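Local structure of beta-fructofuranosidase, insoluble isoenzyme CWINV1 (Arabidopsis thaliana, 2OXB) at residues I46-S51 with I92-I97; I66-P71 with N75-G80; R376-A381 with N437-L442. The protein hydrolyses sucrose and 1-kestose in the plant cell wall, splitting off terminal beta-D-fructofuranoside units, and acts less readily on neokestose and levan. The protein carries 1 engineered substitution. One frame throughout, in Å; residues are numbered along the deposited sequence.

Interaction 1: residues I46-S51 with I92-I97; sequences IVWAHS and ILYTGI
The six-membered half of the Trp48 indole meets Tyr94 and Ile92 obliquely. The five-membered ring of Trp48 and the phenol ring of Tyr94 have centroids 5.8 Å apart and planes inclined at 63°. Their closest meeting is with the root of the tyrosine: Trp48 CZ2 lies 3.5 Å from Tyr94 CB. With CG set between the backbone N and the carbonyl carbon (chi1 81°), the Tyr94 ring is carried away from the indole, and its OH makes a weak hydrogen bond to Asp73. Next to it, the methyls of Ile92 pack against the far end of the indole. Ile92 CD1 comes to 3.8 Å from Trp48 CZ3, while Ile92 CG2 is 4.0 Å from Trp48 CH2. No hydrogen bond crosses between 46-51 and 92-97. This is packing between two blades of the five-bladed beta-propeller of family 32 glycoside hydrolases, strand 47-53 belonging to one blade and strand 93-97 to the next. The CA atoms of Trp48 and Tyr94 are 9.9 Å apart, a span that suits the long, flat indole of tryptophan, whereas branched isoleucine gives two methyls to its far end. Tryptophan also keeps its one polar atom satisfied in this buried place, NE1 donating to the backbone O of Trp78. The Trp48 side chain touches Gln35 as well, a substrate-binding residue, and the nearest atoms of the indole and the bound fructose unit are about 8 Å apart.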
loop_
_atom_site.group_PDB
_atom_site.type_symbol
_atom_site.label_atom_id
_atom_site.label_comp_id
_atom_site.label_asym_id
_atom_site.label_seq_id
_atom_site.Cartn_x
_atom_site.Cartn_y
_atom_site.Cartn_z
ATOM N N ILE A 46 15.932 13.658 -6.456
ATOM C CA ILE A 46 14.654 13.068 -6.812
ATOM C C ILE A 46 14.032 13.690 -8.058
ATOM O O ILE A 46 13.960 14.917 -8.195
ATOM C CB ILE A 46 13.657 13.157 -5.632
ATOM C CG1 ILE A 46 14.091 12.203 -4.522
ATOM C CG2 ILE A 46 12.257 12.796 -6.096
ATOM C CD1 ILE A 46 14.195 10.750 -4.981
ATOM N N VAL A 47 13.595 12.816 -8.964
ATOM C CA VAL A 47 12.965 13.198 -10.226
ATOM C C VAL A 47 11.763 12.287 -10.469
ATOM O O VAL A 47 11.608 11.259 -9.807
ATOM C CB VAL A 47 13.932 13.010 -11.422
ATOM C CG1 VAL A 47 13.307 13.572 -12.694
ATOM C CG2 VAL A 47 15.270 13.675 -11.131
ATOM N N TRP A 48 10.923 12.657 -11.428
ATOM C CA TRP A 48 9.760 11.850 -11.772
ATOM C C TRP A 48 10.075 10.861 -12.892
ATOM O O TRP A 48 9.776 11.122 -14.055
ATOM C CB TRP A 48 8.588 12.756 -12.177
ATOM C CG TRP A 48 7.847 13.352 -10.998
ATOM C CD1 TRP A 48 8.400 13.962 -9.900
ATOM C CD2 TRP A 48 6.429 13.379 -10.794
ATOM N NE1 TRP A 48 7.411 14.361 -9.024
ATOM C CE2 TRP A 48 6.193 14.017 -9.548
ATOM C CE3 TRP A 48 5.332 12.928 -11.538
ATOM C CZ2 TRP A 48 4.902 14.212 -9.037
ATOM C CZ3 TRP A 48 4.047 13.125 -11.024
ATOM C CH2 TRP A 48 3.847 13.759 -9.790
ATOM N N ALA A 49 10.696 9.733 -12.535
ATOM C CA ALA A 49 11.019 8.700 -13.510
ATOM C C ALA A 49 9.696 8.201 -14.057
ATOM O O ALA A 49 8.681 8.220 -13.352
ATOM C CB ALA A 49 11.772 7.570 -12.862
ATOM N N HIS A 50 9.712 7.751 -15.311
ATOM C CA HIS A 50 8.501 7.281 -15.980
ATOM C C HIS A 50 8.570 5.839 -16.456
ATOM O O HIS A 50 9.649 5.281 -16.631
ATOM C CB HIS A 50 8.197 8.185 -17.178
ATOM C CG HIS A 50 6.785 8.107 -17.662
ATOM N ND1 HIS A 50 5.776 7.516 -16.929
ATOM C CD2 HIS A 50 6.197 8.604 -18.775
ATOM C CE1 HIS A 50 4.629 7.659 -17.569
ATOM N NE2 HIS A 50 4.857 8.316 -18.692
ATOM N N SER A 51 7.394 5.254 -16.656
ATOM C CA SER A 51 7.226 3.885 -17.135
ATOM C C SER A 51 5.749 3.787 -17.534
ATOM O O SER A 51 4.939 4.594 -17.085
ATOM C CB SER A 51 7.551 2.875 -16.025
ATOM O OG SER A 51 8.924 2.933 -15.653
ATOM N N ILE A 92 -1.112 17.370 -14.142
ATOM C CA ILE A 92 -0.388 16.947 -12.933
ATOM C C ILE A 92 -0.206 18.072 -11.919
ATOM O O ILE A 92 -0.015 19.233 -12.273
ATOM C CB ILE A 92 1.022 16.332 -13.263
ATOM C CG1 ILE A 92 0.863 14.878 -13.723
ATOM C CG2 ILE A 92 1.936 16.394 -12.035
ATOM C CD1 ILE A 92 2.142 14.208 -14.143
ATOM N N LEU A 93 -0.289 17.710 -10.646
ATOM C CA LEU A 93 -0.111 18.659 -9.561
ATOM C C LEU A 93 1.029 18.125 -8.701
ATOM O O LEU A 93 0.868 17.134 -7.995
ATOM C CB LEU A 93 -1.404 18.781 -8.747
ATOM C CG LEU A 93 -2.503 19.688 -9.328
ATOM C CD1 LEU A 93 -2.897 19.204 -10.711
ATOM C CD2 LEU A 93 -3.722 19.704 -8.407
ATOM N N TYR A 94 2.198 18.754 -8.787
ATOM C CA TYR A 94 3.333 18.297 -7.995
ATOM C C TYR A 94 3.973 19.440 -7.208
ATOM O O TYR A 94 3.903 20.610 -7.604
ATOM C CB TYR A 94 4.387 17.635 -8.887
ATOM C CG TYR A 94 5.297 18.612 -9.583
ATOM C CD1 TYR A 94 6.519 18.974 -9.031
ATOM C CD2 TYR A 94 4.927 19.188 -10.789
ATOM C CE1 TYR A 94 7.352 19.884 -9.668
ATOM C CE2 TYR A 94 5.751 20.097 -11.428
ATOM C CZ TYR A 94 6.963 20.441 -10.863
ATOM O OH TYR A 94 7.773 21.343 -11.520
ATOM N N THR A 95 4.593 19.069 -6.088
ATOM C CA THR A 95 5.269 19.990 -5.182
ATOM C C THR A 95 6.730 20.191 -5.566
ATOM O O THR A 95 7.531 19.265 -5.491
ATOM C CB THR A 95 5.261 19.455 -3.714
ATOM O OG1 THR A 95 3.939 19.042 -3.344
ATOM C CG2 THR A 95 5.738 20.542 -2.739
ATOM N N GLY A 96 7.075 21.408 -5.968
ATOM C CA GLY A 96 8.453 21.705 -6.311
ATOM C C GLY A 96 9.082 22.552 -5.211
ATOM O O GLY A 96 8.381 23.132 -4.383
ATOM N N ILE A 97 10.405 22.628 -5.183
ATOM C CA ILE A 97 11.077 23.429 -4.170
ATOM C C ILE A 97 11.752 24.584 -4.901
ATOM O O ILE A 97 12.662 24.360 -5.701
ATOM C CB ILE A 97 12.152 22.604 -3.417
ATOM C CG1 ILE A 97 11.681 21.159 -3.227
ATOM C CG2 ILE A 97 12.449 23.248 -2.062
ATOM C CD1 ILE A 97 10.364 21.028 -2.458
#

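Interaction 2: residues I66-P71 with N75-G80; sequences IFPSAP and NGCWSG. With FRU (beta-D-fructofuranose), chain B.
Cys77 SG sits in the bend of the chain formed by Ile66, Phe67 and Pro68. It lies 3.4 Å from Ile66 CG2, 3.3 Å from Phe67 CA and 3.8 Å from Pro68 CD, so the small, weakly polar sulfur packs as an apolar group against both side chains and backbone. Its torsion, anti to the carbonyl carbon (chi1 -88°), directs SG into this bend. Alongside, Pro68 CG rests 3.8 Å from Gly76 N; glycine suits that position because a CB at its backbone angles would be jammed against the carbonyl of Asn75 and crowded by Trp78. Proline, for its part, offers a rigid apolar ring.

Beyond Cys77 the strand turns its next two side chains to the substrate. Fructose O6 stands 3.2 Å above one face of the Trp78 indole, offset toward the rim, and Ser79 OG is 2.8 Å from fructose O4. Ser79 OG is hydrogen-bonded to the active-site Asp19. One layer further out, the backbone O of Cys77 accepts a hydrogen bond from Gln35 NE2, which probably helps to orient OE1 of the same amide toward the fructose it bonds. A tryptophan beside hydroxyl- and carboxylate-bearing residues is common in carbohydrate sites, and here it lines the fructose-binding pocket of the family 32 beta-propeller.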
loop_
_atom_site.group_PDB
_atom_site.type_symbol
_atom_site.label_atom_id
_atom_site.label_comp_id
_atom_site.label_asym_id
_atom_site.label_seq_id
_atom_site.Cartn_x
_atom_site.Cartn_y
_atom_site.Cartn_z
ATOM N N ILE A 66 9.193 14.979 -14.816
ATOM C CA ILE A 66 9.195 16.146 -13.942
ATOM C C ILE A 66 10.533 16.112 -13.208
ATOM O O ILE A 66 10.817 15.175 -12.462
ATOM C CB ILE A 66 8.034 16.108 -12.894
ATOM C CG1 ILE A 66 6.706 15.761 -13.570
ATOM C CG2 ILE A 66 7.886 17.470 -12.227
ATOM C CD1 ILE A 66 6.234 16.794 -14.564
ATOM N N PHE A 67 11.349 17.135 -13.450
ATOM C CA PHE A 67 12.672 17.284 -12.845
ATOM C C PHE A 67 12.995 18.772 -12.817
ATOM O O PHE A 67 12.442 19.541 -13.608
ATOM C CB PHE A 67 13.728 16.522 -13.664
ATOM C CG PHE A 67 13.667 16.789 -15.140
ATOM C CD1 PHE A 67 14.334 17.877 -15.696
ATOM C CD2 PHE A 67 12.871 15.999 -15.963
ATOM C CE1 PHE A 67 14.201 18.184 -17.048
ATOM C CE2 PHE A 67 12.729 16.295 -17.316
ATOM C CZ PHE A 67 13.397 17.396 -17.862
ATOM N N PRO A 68 13.875 19.199 -11.892
ATOM C CA PRO A 68 14.298 20.593 -11.722
ATOM C C PRO A 68 14.835 21.255 -12.993
ATOM O O PRO A 68 15.933 20.935 -13.458
ATOM C CB PRO A 68 15.349 20.492 -10.624
ATOM C CG PRO A 68 14.820 19.395 -9.781
ATOM C CD PRO A 68 14.428 18.364 -10.812
ATOM N N SER A 69 14.051 22.184 -13.542
ATOM C CA SER A 69 14.412 22.911 -14.762
ATOM C C SER A 69 13.620 24.215 -14.813
ATOM O O SER A 69 13.143 24.625 -15.867
ATOM C CB SER A 69 14.075 22.087 -16.006
ATOM O OG SER A 69 12.679 22.093 -16.250
ATOM N N ALA A 70 13.479 24.855 -13.664
ATOM C CA ALA A 70 12.752 26.108 -13.571
ATOM C C ALA A 70 12.763 26.535 -12.111
ATOM O O ALA A 70 12.897 25.702 -11.212
ATOM C CB ALA A 70 11.320 25.931 -14.058
ATOM N N PRO A 71 12.608 27.843 -11.855
ATOM C CA PRO A 71 12.603 28.373 -10.490
ATOM C C PRO A 71 11.757 27.534 -9.526
ATOM O O PRO A 71 12.284 26.895 -8.615
ATOM C CB PRO A 71 12.026 29.774 -10.677
ATOM C CG PRO A 71 12.482 30.147 -12.049
ATOM C CD PRO A 71 12.228 28.889 -12.824
ATOM N N ASN A 75 14.879 23.188 -6.773
ATOM C CA ASN A 75 15.494 22.408 -5.706
ATOM C C ASN A 75 14.928 21.009 -5.465
ATOM O O ASN A 75 15.349 20.299 -4.540
ATOM C CB ASN A 75 15.489 23.228 -4.420
ATOM C CG ASN A 75 16.631 24.215 -4.377
ATOM O OD1 ASN A 75 17.775 23.826 -4.169
ATOM N ND2 ASN A 75 16.337 25.493 -4.601
ATOM N N GLY A 76 13.993 20.597 -6.313
ATOM C CA GLY A 76 13.420 19.273 -6.163
ATOM C C GLY A 76 12.063 19.087 -6.802
ATOM O O GLY A 76 11.284 20.026 -6.943
ATOM N N CYS A 77 11.783 17.860 -7.204
ATOM C CA CYS A 77 10.501 17.557 -7.806
ATOM C C CYS A 77 9.830 16.500 -6.962
ATOM O O CYS A 77 9.968 15.300 -7.216
ATOM C CB CYS A 77 10.669 17.057 -9.238
ATOM S SG CYS A 77 10.686 18.352 -10.456
ATOM N N TRP A 78 9.109 16.979 -5.951
ATOM C CA TRP A 78 8.398 16.134 -5.006
ATOM C C TRP A 78 7.118 15.486 -5.557
ATOM O O TRP A 78 6.647 15.812 -6.648
ATOM C CB TRP A 78 8.110 16.947 -3.728
ATOM C CG TRP A 78 9.362 17.220 -2.903
ATOM C CD1 TRP A 78 10.666 17.141 -3.327
ATOM C CD2 TRP A 78 9.422 17.568 -1.511
ATOM N NE1 TRP A 78 11.527 17.409 -2.283
ATOM C CE2 TRP A 78 10.791 17.675 -1.160
ATOM C CE3 TRP A 78 8.456 17.792 -0.525
ATOM C CZ2 TRP A 78 11.211 17.999 0.126
ATOM C CZ3 TRP A 78 8.877 18.113 0.763
ATOM C CH2 TRP A 78 10.245 18.213 1.074
ATOM N N SER A 79 6.586 14.545 -4.778
ATOM C CA SER A 79 5.379 13.789 -5.103
ATOM C C SER A 79 4.229 14.656 -5.609
ATOM O O SER A 79 4.103 15.822 -5.246
ATOM C CB SER A 79 4.919 13.013 -3.870
ATOM O OG SER A 79 6.032 12.507 -3.166
ATOM N N GLY A 80 3.393 14.059 -6.451
ATOM C CA GLY A 80 2.255 14.761 -7.011
ATOM C C GLY A 80 1.203 13.754 -7.425
ATOM O O GLY A 80 1.253 12.595 -6.999
HETATM C C1 FRU B . 7.213 10.517 1.581
HETATM C C2 FRU B . 7.903 11.860 1.310
HETATM C C3 FRU B . 6.904 12.898 0.761
HETATM C C4 FRU B . 7.742 13.750 -0.149
HETATM C C5 FRU B . 8.771 12.736 -0.650
HETATM C C6 FRU B . 10.183 13.280 -0.727
HETATM O O1 FRU B . 6.260 10.623 2.624
HETATM O O2 FRU B . 8.677 12.483 2.400
HETATM O O3 FRU B . 6.297 13.697 1.773
HETATM O O4 FRU B . 6.976 14.295 -1.228
HETATM O O5 FRU B . 8.795 11.642 0.255
HETATM O O6 FRU B . 10.243 14.206 -1.797
#

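Interaction 3: residues R376-A381 with N437-L442; sequences RDLEKA and NKYVVL
Leu378 packs on one face of the Tyr439 ring. Its CB is 3.7 Å from Tyr439 CE1, and CG follows at 4.1 Å from the same atom. Of the two methyls, CD1 stands 4.3 Å from the ring centroid and only 5° off the normal, a CH-pi contact, whereas CD2 reaches Tyr439 CD1 at 3.4 Å. A leucine suits this place because its fork sets one methyl, CD1, over the centre of the face and the other, CD2, above and just outside the ring's CD1-CE1 bond; it packs in addition against Pro469, Ile429 and Leu406. At the ring's edge, near its plane, Ala381 CB approaches CE1 at 4.3 Å. The phenol oxygen points to the exposed Glu379, whose chain bends at chi2 (75°) to bring OE2 to 3.5 Å from Tyr439 OH. Were Tyr439 replaced by an alanine, Leu378 would probably lose its aromatic partner and a gap would be likely to open between 376-381 and the strand. The contact thus fastens a surface loop of the C-terminal beta-sandwich to strand 439-446, and its chemistry implies cohesion chiefly by dispersion, with the phenol oxygen directed outward, near Glu379.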
loop_
_atom_site.group_PDB
_atom_site.type_symbol
_atom_site.label_atom_id
_atom_site.label_comp_id
_atom_site.label_asym_id
_atom_site.label_seq_id
_atom_site.Cartn_x
_atom_site.Cartn_y
_atom_site.Cartn_z
ATOM N N ARG A 376 -11.675 -26.948 13.441
ATOM C CA ARG A 376 -12.786 -27.652 14.061
ATOM C C ARG A 376 -12.812 -27.325 15.548
ATOM O O ARG A 376 -11.779 -27.057 16.160
ATOM C CB ARG A 376 -12.679 -29.165 13.842
ATOM C CG ARG A 376 -11.434 -29.832 14.390
ATOM C CD ARG A 376 -11.649 -31.338 14.418
ATOM N NE ARG A 376 -10.467 -32.057 14.869
ATOM C CZ ARG A 376 -9.284 -31.982 14.271
ATOM N NH1 ARG A 376 -9.132 -31.215 13.198
ATOM N NH2 ARG A 376 -8.253 -32.666 14.750
ATOM N N ASP A 377 -14.006 -27.329 16.120
ATOM C CA ASP A 377 -14.169 -27.009 17.527
ATOM C C ASP A 377 -13.434 -25.714 17.837
ATOM O O ASP A 377 -12.263 -25.716 18.225
ATOM C CB ASP A 377 -13.627 -28.138 18.400
ATOM C CG ASP A 377 -14.363 -28.253 19.730
ATOM O OD1 ASP A 377 -13.833 -28.926 20.635
ATOM O OD2 ASP A 377 -15.473 -27.688 19.873
ATOM N N LEU A 378 -14.134 -24.603 17.649
ATOM C CA LEU A 378 -13.576 -23.281 17.905
ATOM C C LEU A 378 -13.488 -23.049 19.403
ATOM O O LEU A 378 -12.768 -22.166 19.861
ATOM C CB LEU A 378 -14.466 -22.206 17.271
ATOM C CG LEU A 378 -13.956 -21.469 16.038
ATOM C CD1 LEU A 378 -15.091 -20.785 15.344
ATOM C CD2 LEU A 378 -12.899 -20.471 16.457
ATOM N N GLU A 379 -14.242 -23.850 20.157
ATOM C CA GLU A 379 -14.266 -23.747 21.612
ATOM C C GLU A 379 -12.879 -23.950 22.199
ATOM O O GLU A 379 -12.538 -23.376 23.233
ATOM C CB GLU A 379 -15.233 -24.776 22.213
ATOM C CG GLU A 379 -16.709 -24.385 22.107
ATOM C CD GLU A 379 -17.302 -24.549 20.707
ATOM O OE1 GLU A 379 -17.429 -25.714 20.254
ATOM O OE2 GLU A 379 -17.651 -23.519 20.070
ATOM N N LYS A 380 -12.075 -24.768 21.538
ATOM C CA LYS A 380 -10.745 -25.001 22.034
ATOM C C LYS A 380 -9.929 -23.733 22.007
ATOM O O LYS A 380 -8.832 -23.693 22.567
ATOM C CB LYS A 380 -10.053 -26.099 21.231
ATOM C CG LYS A 380 -10.202 -27.452 21.869
ATOM C CD LYS A 380 -11.668 -27.770 22.001
ATOM C CE LYS A 380 -11.936 -28.975 22.875
ATOM N NZ LYS A 380 -13.411 -29.040 23.091
ATOM N N ALA A 381 -10.452 -22.689 21.367
ATOM C CA ALA A 381 -9.718 -21.422 21.297
ATOM C C ALA A 381 -9.579 -20.765 22.673
ATOM O O ALA A 381 -10.470 -20.855 23.521
ATOM C CB ALA A 381 -10.391 -20.465 20.331
ATOM N N ASN A 437 -20.412 -15.654 21.828
ATOM C CA ASN A 437 -19.917 -16.250 20.583
ATOM C C ASN A 437 -19.292 -15.239 19.632
ATOM O O ASN A 437 -19.877 -14.886 18.613
ATOM C CB ASN A 437 -21.057 -16.994 19.856
ATOM C CG ASN A 437 -20.740 -18.477 19.595
ATOM O OD1 ASN A 437 -19.785 -18.816 18.884
ATOM N ND2 ASN A 437 -21.556 -19.364 20.169
ATOM N N LYS A 438 -18.103 -14.773 19.981
ATOM C CA LYS A 438 -17.378 -13.820 19.164
ATOM C C LYS A 438 -15.904 -14.102 19.329
ATOM O O LYS A 438 -15.377 -14.108 20.436
ATOM C CB LYS A 438 -17.698 -12.390 19.587
ATOM C CG LYS A 438 -18.876 -11.792 18.843
ATOM C CD LYS A 438 -18.568 -11.643 17.366
ATOM C CE LYS A 438 -19.616 -10.796 16.678
ATOM N NZ LYS A 438 -19.289 -10.539 15.250
ATOM N N TYR A 439 -15.245 -14.335 18.205
ATOM C CA TYR A 439 -13.838 -14.668 18.197
ATOM C C TYR A 439 -12.968 -13.584 17.562
ATOM O O TYR A 439 -13.454 -12.719 16.830
ATOM C CB TYR A 439 -13.669 -15.995 17.455
ATOM C CG TYR A 439 -14.419 -17.152 18.094
ATOM C CD1 TYR A 439 -13.732 -18.145 18.802
ATOM C CD2 TYR A 439 -15.812 -17.233 18.035
ATOM C CE1 TYR A 439 -14.409 -19.189 19.443
ATOM C CE2 TYR A 439 -16.506 -18.273 18.675
ATOM C CZ TYR A 439 -15.797 -19.244 19.377
ATOM O OH TYR A 439 -16.455 -20.263 20.025
ATOM N N VAL A 440 -11.675 -13.626 17.866
ATOM C CA VAL A 440 -10.733 -12.670 17.298
ATOM C C VAL A 440 -9.689 -13.442 16.495
ATOM O O VAL A 440 -9.058 -14.395 16.989
ATOM C CB VAL A 440 -9.996 -11.830 18.378
ATOM C CG1 VAL A 440 -9.130 -10.775 17.705
ATOM C CG2 VAL A 440 -10.985 -11.180 19.318
ATOM N N VAL A 441 -9.519 -13.029 15.248
ATOM C CA VAL A 441 -8.554 -13.669 14.379
ATOM C C VAL A 441 -7.301 -12.829 14.252
ATOM O O VAL A 441 -7.321 -11.726 13.714
ATOM C CB VAL A 441 -9.113 -13.883 12.989
ATOM C CG1 VAL A 441 -8.121 -14.696 12.168
ATOM C CG2 VAL A 441 -10.449 -14.572 13.083
ATOM N N LEU A 442 -6.212 -13.384 14.752
ATOM C CA LEU A 442 -4.931 -12.728 14.725
ATOM C C LEU A 442 -4.060 -13.144 13.542
ATOM O O LEU A 442 -3.766 -14.329 13.363
ATOM C CB LEU A 442 -4.170 -13.035 16.009
ATOM C CG LEU A 442 -2.786 -12.390 16.014
ATOM C CD1 LEU A 442 -2.960 -10.881 16.107
ATOM C CD2 LEU A 442 -1.954 -12.914 17.164
#

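Interactions 1 and 2 adjoin, their centres 6 Å apart, in the N-terminal beta-propeller. Strands 77-81 and 93-97 are neighbours in one antiparallel sheet, while strand 47-53 belongs to the preceding blade; along the chain, both segments of interaction 2 fall between those of interaction 1. A probable hydrogen bond from Trp48 N to Ile66 O (2.7 Å) ties them further, and interaction 2 reaches the sugar site through Trp78 and Ser79. Interaction 3 comes later in sequence, in the C-terminal beta-sandwich on the opposite side of the chain's centre, its centre about 49 Å from that of interaction 1 and about 53 Å from that of interaction 2. It packs within the other domain, remote from the substrate.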